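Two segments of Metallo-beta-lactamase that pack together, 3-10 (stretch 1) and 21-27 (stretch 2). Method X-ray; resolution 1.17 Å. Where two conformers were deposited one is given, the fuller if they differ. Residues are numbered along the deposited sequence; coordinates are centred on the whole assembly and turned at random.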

# COMPACT_ATOMS: atom_id res chain seq x y z
N ARG A 3 8.15 10.26 -13.16
CA ARG A 3 7.43 9.59 -12.03
C ARG A 3 6.94 8.21 -12.48
O ARG A 3 5.80 7.86 -12.24
CB ARG A 3 6.25 10.44 -11.55
CG ARG A 3 6.64 11.81 -11.02
CD ARG A 3 5.85 12.25 -9.81
NE ARG A 3 6.53 13.29 -9.05
CZ ARG A 3 7.45 13.06 -8.11
NH1 ARG A 3 7.73 11.82 -7.76
NH2 ARG A 3 8.06 14.07 -7.52
N ASP A 4 7.81 7.45 -13.14
CA ASP A 4 7.53 6.07 -13.52
C ASP A 4 7.60 5.18 -12.27
O ASP A 4 8.13 5.56 -11.21
CB ASP A 4 8.44 5.59 -14.65
CG ASP A 4 8.27 6.38 -15.93
OD1 ASP A 4 7.11 6.64 -16.30
OD2 ASP A 4 9.29 6.73 -16.55
N TRP A 5 7.02 3.98 -12.37
CA TRP A 5 6.84 3.10 -11.23
C TRP A 5 8.17 2.65 -10.64
O TRP A 5 8.22 2.24 -9.51
CB TRP A 5 6.10 1.82 -11.61
CG TRP A 5 4.67 1.98 -11.98
CD1 TRP A 5 3.88 3.07 -11.82
CD2 TRP A 5 3.88 0.97 -12.64
NE1 TRP A 5 2.62 2.79 -12.29
CE2 TRP A 5 2.60 1.53 -12.81
CE3 TRP A 5 4.15 -0.32 -13.10
CZ2 TRP A 5 1.57 0.81 -13.41
CZ3 TRP A 5 3.12 -1.03 -13.70
CH2 TRP A 5 1.86 -0.46 -13.86
N SER A 6 9.23 2.65 -11.46
CA SER A 6 10.55 2.18 -11.04
C SER A 6 11.53 3.33 -10.81
O SER A 6 12.69 3.06 -10.55
CB SER A 6 11.13 1.25 -12.08
OG SER A 6 10.30 0.10 -12.24
N SER A 7 11.08 4.57 -10.92
CA SER A 7 12.00 5.70 -10.99
C SER A 7 12.61 6.00 -9.62
O SER A 7 11.95 5.96 -8.57
CB SER A 7 11.32 6.92 -11.51
OG SER A 7 10.23 7.30 -10.70
N PRO A 8 13.89 6.43 -9.61
CA PRO A 8 14.47 6.98 -8.39
C PRO A 8 13.62 8.11 -7.81
O PRO A 8 12.93 8.86 -8.54
CB PRO A 8 15.83 7.50 -8.86
CG PRO A 8 16.19 6.52 -9.96
CD PRO A 8 14.89 6.29 -10.69
N GLN A 9 13.71 8.26 -6.50
CA GLN A 9 12.97 9.28 -5.75
C GLN A 9 13.70 9.49 -4.42
O GLN A 9 13.87 8.54 -3.66
CB GLN A 9 11.52 8.86 -5.52
CG GLN A 9 10.78 9.73 -4.52
CD GLN A 9 10.60 11.15 -4.98
OE1 GLN A 9 10.11 11.39 -6.09
NE2 GLN A 9 10.97 12.09 -4.13
N GLN A 10 14.19 10.70 -4.18
CA GLN A 10 14.95 10.94 -2.97
C GLN A 10 13.99 10.72 -1.81
O GLN A 10 12.90 11.32 -1.77
CB GLN A 10 15.51 12.36 -2.95
CG GLN A 10 16.49 12.61 -1.82
CD GLN A 10 17.79 11.86 -1.99
OE1 GLN A 10 18.25 11.65 -3.12
NE2 GLN A 10 18.39 11.46 -0.88
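Stretch 2, residues 21-27: VGTGGIS

The shortest polar contact places Thr23 OG1 2.7 Å from Trp5 O, with the hydroxyl as donor; Thr23 OG1 also accepts from Ile26 N at 2.9 Å (N-H...O angle 138°), so the threonine, at chi1 60° (p), ties its own loop to stretch 1. Next to it, Gly24 N donates to Ser7 O at 3.0 Å and 151°, with a second, weak bond to Ser7 OG at 3.1 Å and 124°. Ser7 OG in turn donates to Asp4 O (2.8 Å), which also receives Ser7 N (3.1 Å) in the type I turn from Asp4 to Ser7. Farther out, Arg3 NH1 reaches Gly24 O at 3.2 Å and 154°, near the guanidinium plane, and is steadied by Gln9 OE1 at 2.9 Å.

Neither stretch is regular helix or strand. End to end they run roughly opposite ways, though the nearest CA pairs, Arg3-Gly24 and Trp5-Gly25, each 4.3 Å apart, ascend together. Stretch 2 is itself folded back, Thr23 N donating to Ile26 O at 3.0 Å. The approach suits glycine: an ideal CB on Gly24 would fall 2.3 Å from Ser7 OG, and one on Gly25 2.6 Å from Arg3 O.

Packing completes the contact: Ile26 CD1 sits over the Trp5 face, 4.0 Å from the five-membered-ring centroid and 24° off its normal, while Gln9 CB packs 3.5 Å from Gly22 O.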

# COMPACT_ATOMS: atom_id res chain seq x y z
N VAL A 21 10.01 5.90 1.14
CA VAL A 21 11.17 5.29 0.56
C VAL A 21 10.86 4.66 -0.80
O VAL A 21 11.66 3.88 -1.32
CB VAL A 21 11.83 4.27 1.50
CG1 VAL A 21 12.41 4.95 2.73
CG2 VAL A 21 10.89 3.13 1.88
N GLY A 22 9.68 4.95 -1.37
CA GLY A 22 9.29 4.40 -2.65
C GLY A 22 9.93 5.09 -3.84
O GLY A 22 10.92 5.84 -3.76
N THR A 23 9.36 4.77 -5.01
CA THR A 23 9.81 5.32 -6.27
C THR A 23 9.04 6.60 -6.56
O THR A 23 8.21 7.06 -5.79
CB THR A 23 9.62 4.28 -7.38
OG1 THR A 23 8.21 3.99 -7.41
CG2 THR A 23 10.44 3.02 -7.16
N GLY A 24 9.33 7.21 -7.71
CA GLY A 24 8.60 8.39 -8.12
C GLY A 24 7.12 8.11 -8.33
O GLY A 24 6.30 9.03 -8.21
N GLY A 25 6.78 6.87 -8.65
CA GLY A 25 5.43 6.54 -9.04
C GLY A 25 4.71 5.57 -8.13
O GLY A 25 3.50 5.40 -8.29
N ILE A 26 5.42 4.88 -7.21
CA ILE A 26 4.76 3.89 -6.35
C ILE A 26 5.22 4.12 -4.92
O ILE A 26 6.43 4.19 -4.66
CB ILE A 26 5.03 2.44 -6.77
CG1 ILE A 26 4.56 2.14 -8.20
CG2 ILE A 26 4.40 1.48 -5.78
CD1 ILE A 26 3.06 2.12 -8.36
N SER A 27 4.27 4.19 -3.97
CA SER A 27 4.62 4.39 -2.61
C SER A 27 5.25 3.15 -2.00
O SER A 27 4.84 2.03 -2.23
CB SER A 27 3.41 4.76 -1.80
OG SER A 27 2.87 5.98 -2.24
O HOH W 1 11.73 7.76 -1.84